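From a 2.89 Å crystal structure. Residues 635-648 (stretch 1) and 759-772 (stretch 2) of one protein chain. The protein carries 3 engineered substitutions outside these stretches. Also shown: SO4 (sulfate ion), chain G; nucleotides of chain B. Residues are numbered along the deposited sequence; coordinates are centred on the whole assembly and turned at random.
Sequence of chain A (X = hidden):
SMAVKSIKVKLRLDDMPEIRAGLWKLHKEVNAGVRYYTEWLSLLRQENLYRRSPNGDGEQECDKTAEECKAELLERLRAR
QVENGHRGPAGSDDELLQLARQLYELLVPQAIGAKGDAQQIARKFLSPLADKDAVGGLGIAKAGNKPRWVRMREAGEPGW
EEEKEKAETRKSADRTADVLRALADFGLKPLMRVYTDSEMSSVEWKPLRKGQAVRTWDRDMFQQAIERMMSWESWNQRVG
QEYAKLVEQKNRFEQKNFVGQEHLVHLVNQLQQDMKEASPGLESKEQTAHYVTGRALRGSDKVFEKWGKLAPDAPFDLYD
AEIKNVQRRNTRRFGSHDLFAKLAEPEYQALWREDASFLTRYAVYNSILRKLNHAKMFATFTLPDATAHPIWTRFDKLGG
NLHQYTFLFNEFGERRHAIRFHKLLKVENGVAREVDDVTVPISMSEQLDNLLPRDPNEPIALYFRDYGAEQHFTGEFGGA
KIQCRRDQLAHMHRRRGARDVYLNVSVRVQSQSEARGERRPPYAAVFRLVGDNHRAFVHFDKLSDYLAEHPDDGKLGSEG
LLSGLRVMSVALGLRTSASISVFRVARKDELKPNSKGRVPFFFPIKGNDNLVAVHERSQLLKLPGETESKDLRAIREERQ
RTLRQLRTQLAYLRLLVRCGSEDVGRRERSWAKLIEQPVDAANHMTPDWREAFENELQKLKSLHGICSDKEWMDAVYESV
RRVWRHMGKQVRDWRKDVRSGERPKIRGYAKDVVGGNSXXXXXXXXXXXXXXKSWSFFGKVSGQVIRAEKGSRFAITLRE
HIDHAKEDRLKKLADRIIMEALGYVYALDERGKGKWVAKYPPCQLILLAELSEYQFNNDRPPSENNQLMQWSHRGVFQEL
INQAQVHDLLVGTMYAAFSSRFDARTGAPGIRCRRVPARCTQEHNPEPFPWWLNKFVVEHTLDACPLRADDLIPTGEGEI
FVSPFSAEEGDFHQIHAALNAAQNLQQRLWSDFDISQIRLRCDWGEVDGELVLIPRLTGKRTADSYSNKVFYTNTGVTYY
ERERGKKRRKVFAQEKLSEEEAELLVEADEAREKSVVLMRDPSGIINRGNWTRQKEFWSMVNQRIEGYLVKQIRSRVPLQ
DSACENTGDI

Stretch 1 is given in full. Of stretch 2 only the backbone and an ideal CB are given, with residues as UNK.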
# COMPACT_ATOMS: atom_id res chain seq x y z
N ILE A 635 10.00 27.89 12.26
CA ILE A 635 10.62 27.59 10.96
C ILE A 635 9.62 26.89 10.05
O ILE A 635 9.54 27.18 8.85
CB ILE A 635 11.88 26.74 11.16
CG1 ILE A 635 12.86 27.44 12.10
CG2 ILE A 635 12.53 26.43 9.82
CD1 ILE A 635 14.07 26.60 12.46
N ARG A 636 8.84 25.95 10.60
CA ARG A 636 7.84 25.26 9.80
C ARG A 636 6.76 26.21 9.31
O ARG A 636 6.20 26.00 8.23
CB ARG A 636 7.22 24.13 10.62
CG ARG A 636 8.22 23.07 10.98
CD ARG A 636 7.72 22.21 12.11
NE ARG A 636 8.71 21.21 12.48
CZ ARG A 636 8.56 20.35 13.48
NH1 ARG A 636 7.45 20.37 14.20
NH2 ARG A 636 9.51 19.46 13.74
N GLU A 637 6.46 27.26 10.07
CA GLU A 637 5.53 28.27 9.59
C GLU A 637 6.16 29.10 8.47
O GLU A 637 5.54 29.32 7.43
CB GLU A 637 5.06 29.15 10.74
CG GLU A 637 4.14 28.44 11.75
CD GLU A 637 3.90 29.26 13.02
OE1 GLU A 637 4.27 30.45 13.05
OE2 GLU A 637 3.35 28.70 14.00
N GLU A 638 7.41 29.52 8.67
CA GLU A 638 8.07 30.37 7.68
C GLU A 638 8.35 29.60 6.38
O GLU A 638 8.25 30.18 5.29
CB GLU A 638 9.37 30.93 8.26
CG GLU A 638 9.16 31.70 9.57
CD GLU A 638 10.41 31.76 10.43
OE1 GLU A 638 11.46 31.23 10.00
OE2 GLU A 638 10.35 32.33 11.54
N ARG A 639 8.67 28.31 6.48
CA ARG A 639 9.01 27.55 5.28
C ARG A 639 7.85 27.45 4.30
O ARG A 639 8.06 27.13 3.13
CB ARG A 639 9.49 26.15 5.66
CG ARG A 639 8.36 25.15 5.81
CD ARG A 639 8.78 23.90 6.56
NE ARG A 639 9.75 23.10 5.83
CZ ARG A 639 9.85 21.78 5.97
NH1 ARG A 639 9.04 21.14 6.80
NH2 ARG A 639 10.76 21.10 5.29
N GLN A 640 6.62 27.73 4.75
CA GLN A 640 5.44 27.69 3.89
C GLN A 640 4.73 29.03 3.82
O GLN A 640 3.57 29.09 3.40
CB GLN A 640 4.47 26.61 4.37
CG GLN A 640 5.01 25.21 4.30
CD GLN A 640 4.00 24.19 4.79
OE1 GLN A 640 3.88 23.11 4.22
NE2 GLN A 640 3.27 24.54 5.85
N ARG A 641 5.41 30.11 4.23
CA ARG A 641 4.77 31.42 4.26
C ARG A 641 4.41 31.90 2.85
O ARG A 641 3.25 32.19 2.56
CB ARG A 641 5.69 32.43 4.95
CG ARG A 641 5.12 33.83 5.10
CD ARG A 641 5.84 34.58 6.22
NE ARG A 641 5.77 33.84 7.48
CZ ARG A 641 6.40 34.19 8.60
NH1 ARG A 641 7.16 35.27 8.63
NH2 ARG A 641 6.27 33.44 9.69
N THR A 642 5.41 31.97 1.96
CA THR A 642 5.15 32.46 0.61
C THR A 642 4.28 31.49 -0.18
O THR A 642 3.52 31.93 -1.05
CB THR A 642 6.47 32.72 -0.13
OG1 THR A 642 7.26 31.52 -0.15
CG2 THR A 642 7.26 33.84 0.54
N LEU A 643 4.38 30.19 0.09
CA LEU A 643 3.49 29.25 -0.58
C LEU A 643 2.03 29.55 -0.24
O LEU A 643 1.20 29.72 -1.13
CB LEU A 643 3.85 27.81 -0.21
CG LEU A 643 2.89 26.71 -0.68
CD1 LEU A 643 2.65 26.77 -2.17
CD2 LEU A 643 3.41 25.34 -0.29
N ARG A 644 1.71 29.65 1.06
CA ARG A 644 0.33 29.92 1.45
C ARG A 644 -0.13 31.28 0.96
O ARG A 644 -1.33 31.47 0.73
CB ARG A 644 0.18 29.82 2.97
CG ARG A 644 0.40 28.41 3.52
CD ARG A 644 0.05 28.31 4.99
NE ARG A 644 0.39 26.99 5.52
CZ ARG A 644 -0.42 25.94 5.49
NH1 ARG A 644 -1.63 26.04 4.96
NH2 ARG A 644 -0.02 24.78 6.00
N GLN A 645 0.79 32.22 0.79
CA GLN A 645 0.43 33.50 0.20
C GLN A 645 -0.03 33.32 -1.24
O GLN A 645 -1.13 33.74 -1.62
CB GLN A 645 1.62 34.47 0.26
CG GLN A 645 1.96 34.95 1.65
CD GLN A 645 3.08 35.96 1.64
OE1 GLN A 645 4.08 35.78 0.95
NE2 GLN A 645 2.91 37.04 2.39
N LEU A 646 0.81 32.69 -2.07
CA LEU A 646 0.47 32.51 -3.47
C LEU A 646 -0.80 31.69 -3.64
O LEU A 646 -1.58 31.94 -4.56
CB LEU A 646 1.64 31.84 -4.20
CG LEU A 646 2.98 32.57 -4.15
CD1 LEU A 646 4.09 31.68 -4.67
CD2 LEU A 646 2.94 33.87 -4.94
N ARG A 647 -1.03 30.72 -2.75
CA ARG A 647 -2.20 29.87 -2.88
C ARG A 647 -3.49 30.68 -2.75
O ARG A 647 -4.42 30.50 -3.55
CB ARG A 647 -2.15 28.75 -1.84
CG ARG A 647 -3.19 27.66 -2.07
CD ARG A 647 -3.56 26.97 -0.77
NE ARG A 647 -2.54 26.02 -0.33
CZ ARG A 647 -2.59 25.36 0.82
NH1 ARG A 647 -1.63 24.51 1.15
NH2 ARG A 647 -3.61 25.56 1.66
N THR A 648 -3.56 31.58 -1.77
CA THR A 648 -4.76 32.41 -1.63
C THR A 648 -4.82 33.51 -2.67
O THR A 648 -5.92 33.93 -3.06
CB THR A 648 -4.83 33.02 -0.23
OG1 THR A 648 -3.87 34.08 -0.11
CG2 THR A 648 -4.57 31.97 0.84
N UNK A 759 5.76 12.86 8.17
CA UNK A 759 4.68 13.06 7.21
C UNK A 759 4.64 14.51 6.77
O UNK A 759 4.43 14.81 5.59
CB UNK A 759 3.33 12.65 7.81
N UNK A 760 4.86 15.44 7.70
CA UNK A 760 4.66 16.85 7.39
C UNK A 760 5.65 17.34 6.33
O UNK A 760 5.30 18.19 5.50
CB UNK A 760 4.79 17.69 8.66
N UNK A 761 6.88 16.84 6.35
CA UNK A 761 7.82 17.29 5.33
C UNK A 761 7.47 16.73 3.96
O UNK A 761 7.61 17.43 2.95
CB UNK A 761 9.25 16.89 5.71
N UNK A 762 7.04 15.47 3.91
CA UNK A 762 6.59 14.92 2.64
C UNK A 762 5.39 15.70 2.12
O UNK A 762 5.26 15.95 0.92
CB UNK A 762 6.24 13.44 2.79
N UNK A 763 4.51 16.12 3.03
CA UNK A 763 3.38 16.94 2.62
C UNK A 763 3.81 18.36 2.30
O UNK A 763 3.20 19.02 1.44
CB UNK A 763 2.31 16.95 3.71
N UNK A 764 4.85 18.86 2.97
CA UNK A 764 5.46 20.12 2.56
C UNK A 764 5.92 20.05 1.11
O UNK A 764 5.79 21.02 0.35
CB UNK A 764 6.64 20.47 3.47
N UNK A 765 6.44 18.89 0.69
CA UNK A 765 6.76 18.68 -0.71
C UNK A 765 5.50 18.52 -1.55
O UNK A 765 5.38 19.13 -2.62
CB UNK A 765 7.66 17.45 -0.87
N UNK A 766 4.55 17.71 -1.08
CA UNK A 766 3.30 17.51 -1.82
C UNK A 766 2.56 18.82 -2.03
O UNK A 766 1.97 19.04 -3.10
CB UNK A 766 2.40 16.52 -1.08
N UNK A 767 2.56 19.69 -1.02
CA UNK A 767 1.86 20.96 -1.15
C UNK A 767 2.41 21.77 -2.31
O UNK A 767 1.65 22.43 -3.03
CB UNK A 767 1.96 21.76 0.15
N UNK A 768 3.73 21.74 -2.51
CA UNK A 768 4.33 22.49 -3.61
C UNK A 768 3.89 21.94 -4.96
O UNK A 768 3.64 22.70 -5.90
CB UNK A 768 5.86 22.46 -3.50
N UNK A 769 3.81 20.62 -5.08
CA UNK A 769 3.35 20.02 -6.33
C UNK A 769 1.93 20.46 -6.64
O UNK A 769 1.64 20.92 -7.75
CB UNK A 769 3.43 18.49 -6.26
N UNK A 770 1.03 20.34 -5.66
CA UNK A 770 -0.38 20.67 -5.90
C UNK A 770 -0.55 22.13 -6.31
O UNK A 770 -1.36 22.44 -7.19
CB UNK A 770 -1.21 20.38 -4.65
N UNK A 771 0.20 23.04 -5.68
CA UNK A 771 0.07 24.44 -6.08
C UNK A 771 0.60 24.67 -7.49
O UNK A 771 -0.02 25.38 -8.28
CB UNK A 771 0.81 25.34 -5.09
N UNK A 772 1.76 24.09 -7.81
CA UNK A 772 2.33 24.25 -9.15
C UNK A 772 1.39 23.70 -10.21
O UNK A 772 1.21 24.31 -11.27
CB UNK A 772 3.69 23.55 -9.24
S SO4 G . -3.39 22.60 4.01
O1 SO4 G . -2.79 23.85 4.46
O2 SO4 G . -4.84 22.69 4.14
O3 SO4 G . -3.05 22.32 2.61
O4 SO4 G . -2.91 21.51 4.86
P U B 37 17.89 19.05 -3.64
OP1 U B 37 19.30 19.02 -4.10
OP2 U B 37 17.14 20.33 -3.59
O5' U B 37 17.08 18.12 -4.64
C5' U B 37 15.67 17.95 -4.51
C4' U B 37 14.92 18.40 -5.74
O4' U B 37 13.56 18.69 -5.34
C3' U B 37 15.46 19.68 -6.37
O3' U B 37 15.20 19.72 -7.79
C2' U B 37 14.65 20.76 -5.67
O2' U B 37 14.51 21.96 -6.39
C1' U B 37 13.30 20.07 -5.46
N1 U B 37 12.63 20.51 -4.22
C2 U B 37 11.37 21.07 -4.29
O2 U B 37 10.76 21.22 -5.33
N3 U B 37 10.84 21.46 -3.08
C4 U B 37 11.44 21.35 -1.84
O4 U B 37 10.85 21.75 -0.83
C5 U B 37 12.74 20.77 -1.86
C6 U B 37 13.28 20.38 -3.02
P G B 104 -6.95 14.86 -2.80
OP1 G B 104 -6.84 15.66 -1.55
OP2 G B 104 -8.29 14.55 -3.36
O5' G B 104 -6.08 15.52 -3.95
C5' G B 104 -4.67 15.52 -3.87
C4' G B 104 -4.04 15.85 -5.19
O4' G B 104 -4.08 14.70 -6.07
C3' G B 104 -4.72 16.93 -5.99
O3' G B 104 -4.42 18.23 -5.53
C2' G B 104 -4.24 16.65 -7.41
O2' G B 104 -2.91 17.11 -7.59
C1' G B 104 -4.22 15.12 -7.41
N9 G B 104 -5.46 14.55 -7.96
C8 G B 104 -6.51 14.03 -7.25
N7 G B 104 -7.47 13.60 -8.03
C5 G B 104 -7.01 13.84 -9.32
C6 G B 104 -7.61 13.58 -10.57
O6 G B 104 -8.71 13.06 -10.81
N1 G B 104 -6.80 14.00 -11.63
C2 G B 104 -5.57 14.58 -11.49
N2 G B 104 -4.94 14.91 -12.63
N3 G B 104 -4.99 14.83 -10.32
C4 G B 104 -5.77 14.44 -9.29
P C B 34 14.44 14.99 2.44
OP1 C B 34 13.41 14.04 2.91
OP2 C B 34 14.05 16.31 1.87
O5' C B 34 15.47 15.26 3.63
C5' C B 34 15.00 15.61 4.92
C4' C B 34 15.97 15.21 6.00
O4' C B 34 16.94 14.28 5.47
C3' C B 34 16.81 16.33 6.61
O3' C B 34 16.14 16.99 7.66
C2' C B 34 18.04 15.60 7.11
O2' C B 34 17.79 15.04 8.39
C1' C B 34 18.18 14.46 6.11
N1 C B 34 19.23 14.68 5.09
C2 C B 34 20.57 14.65 5.49
O2 C B 34 20.84 14.49 6.69
N3 C B 34 21.55 14.82 4.57
C4 C B 34 21.23 15.00 3.29
N4 C B 34 22.23 15.16 2.42
C5 C B 34 19.88 15.01 2.85
C6 C B 34 18.92 14.84 3.77

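Positions 759 to 772 form one continuous helix, whose axis runs at 28° to that of helix 641-648, with a closest approach of 10.9 Å. Position 759 meets nothing of stretch 1, so the visible atoms leave it unconstrained; it is Ile759.

At 760 the CA-to-CB bond points toward stretch 1, yet no atom lies within 5.5 Å of the ideal CB. A long side chain could cross the gap, and the guanidinium groups of Arg636 and Arg639 favour an acid, although a polar amide would also fit. The residue is Glu760. Its OE2 lies 3.7 Å from Arg636 CB and 4.5 Å from Arg639 NH1, the latter a charge attraction beyond salt-bridge range.

Position 761 points sideways, its CB 4.4 Å from Arg639 NH1; small, polar or flexible residues are plausible. Gln761 places CG 3.2 Å from Arg639 NH2, at the edge of the guanidinium, and OE1 3.5 Å from OP1 of C34. Position 762 is out of reach, so any helix-compatible residue would do; it is Ile762. At 763 the CB points sideways with nothing near, suiting polar or apolar residues; it is Glu763.

Position 764 points toward stretch 1, with CB 3.9 Å from Gln640 OE1 and 4.2 Å from Arg639 NH1. A flat aromatic could use the guanidinium face, while an acid or amide could address its charge. Tyr764 takes the first course: Arg639 lies flat on its ring, with CZ 3.8 Å from the Tyr764 ring centroid, a cation-pi stack, while Gln640 CG sits at the ring edge, 3.6 Å from Tyr764 CD1.

At 765 the CB points away, so apolar or polar residues would both do; it is Leu765. Position 766, out of reach, is equally permissive; it is Glu766.

At 767, CB points toward stretch 1, 3.9 Å from Leu643 CD2 and 4.7 Å from Gln640 OE1. The carbonyl oxygen invites a donor, but Arg644, Arg647 and the sulfate make the charge balance less obvious. Arg767 donates from NE to Gln640 OE1 at 2.9 Å. Its guanidinium has Arg644 NH2 over one face, a like-charge approach; the sulfate lies alongside and accepts a hydrogen bond from Arg644 NH1 to O1 at 2.5 Å.

Position 768 points sideways, CB 5.0 Å from Leu643 CD2, beside the base of U37; an amide could both give and accept. Gln768 does so, with NE2 2.5 Å from U37 O4 and OE1 2.8 Å from U37 N3.

Positions 769 and 770 are out of reach, open to large or small residues; they are Tyr769 and Lys770.

At 771, CB points toward stretch 1, 3.7 Å from Leu643 CD1, favouring an apolar residue, aliphatic or aromatic. Phe771 extends its ring to Leu646, CZ to CB 3.5 Å. Position 772 points away, leaving polar and apolar residues equally possible; it is Leu772.

Stretch 2, residues 759-772: IEQIEYLERQYKFL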
# COMPACT_ATOMS: atom_id res chain seq x y z
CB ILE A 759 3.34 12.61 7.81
CG1 ILE A 759 3.32 11.11 8.06
CG2 ILE A 759 2.16 12.98 6.92
CD1 ILE A 759 3.03 10.26 6.84
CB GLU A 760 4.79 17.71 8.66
CG GLU A 760 4.54 19.19 8.40
CD GLU A 760 5.03 20.06 9.52
OE1 GLU A 760 5.18 19.55 10.65
OE2 GLU A 760 5.30 21.26 9.27
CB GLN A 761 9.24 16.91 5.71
CG GLN A 761 10.24 17.92 5.18
CD GLN A 761 10.94 17.47 3.92
OE1 GLN A 761 10.88 16.30 3.55
NE2 GLN A 761 11.61 18.40 3.25
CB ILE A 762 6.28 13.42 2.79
CG1 ILE A 762 7.56 12.66 3.14
CG2 ILE A 762 5.66 12.87 1.52
CD1 ILE A 762 7.33 11.20 3.48
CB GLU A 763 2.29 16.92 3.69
CG GLU A 763 0.89 17.10 3.14
CD GLU A 763 -0.19 16.90 4.20
OE1 GLU A 763 0.10 17.12 5.39
OE2 GLU A 763 -1.32 16.52 3.82
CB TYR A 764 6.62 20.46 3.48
CG TYR A 764 7.58 21.49 2.94
CD1 TYR A 764 7.19 22.81 2.77
CD2 TYR A 764 8.89 21.15 2.63
CE1 TYR A 764 8.07 23.76 2.28
CE2 TYR A 764 9.78 22.09 2.14
CZ TYR A 764 9.36 23.40 1.97
OH TYR A 764 10.25 24.34 1.48
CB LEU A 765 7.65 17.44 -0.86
CG LEU A 765 8.96 17.42 -0.07
CD1 LEU A 765 9.65 16.08 -0.23
CD2 LEU A 765 9.87 18.55 -0.51
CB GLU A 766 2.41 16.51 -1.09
CG GLU A 766 2.90 15.08 -1.10
CD GLU A 766 2.45 14.33 -2.33
OE1 GLU A 766 2.08 14.98 -3.34
OE2 GLU A 766 2.47 13.08 -2.29
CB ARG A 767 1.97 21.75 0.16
CG ARG A 767 0.69 21.78 0.97
CD ARG A 767 0.82 22.72 2.16
NE ARG A 767 1.30 22.03 3.35
CZ ARG A 767 0.52 21.34 4.18
NH1 ARG A 767 1.04 20.75 5.24
NH2 ARG A 767 -0.77 21.23 3.93
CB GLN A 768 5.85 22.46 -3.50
CG GLN A 768 6.40 22.97 -2.20
CD GLN A 768 7.90 22.81 -2.13
OE1 GLN A 768 8.61 23.13 -3.09
NE2 GLN A 768 8.40 22.31 -1.02
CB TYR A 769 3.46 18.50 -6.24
CG TYR A 769 3.13 17.78 -7.52
CD1 TYR A 769 4.11 17.50 -8.47
CD2 TYR A 769 1.83 17.37 -7.79
CE1 TYR A 769 3.81 16.85 -9.64
CE2 TYR A 769 1.52 16.72 -8.96
CZ TYR A 769 2.51 16.46 -9.88
OH TYR A 769 2.18 15.80 -11.04
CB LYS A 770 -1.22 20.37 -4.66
CG LYS A 770 -1.20 18.92 -4.19
CD LYS A 770 -1.95 18.77 -2.87
CE LYS A 770 -1.79 17.38 -2.28
NZ LYS A 770 -2.57 17.21 -1.02
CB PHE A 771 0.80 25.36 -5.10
CG PHE A 771 0.96 26.75 -5.62
CD1 PHE A 771 -0.12 27.63 -5.64
CD2 PHE A 771 2.17 27.18 -6.14
CE1 PHE A 771 0.02 28.90 -6.14
CE2 PHE A 771 2.31 28.46 -6.65
CZ PHE A 771 1.23 29.32 -6.65
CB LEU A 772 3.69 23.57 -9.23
CG LEU A 772 4.84 24.31 -8.53
CD1 LEU A 772 6.13 23.54 -8.66
CD2 LEU A 772 4.98 25.69 -9.11
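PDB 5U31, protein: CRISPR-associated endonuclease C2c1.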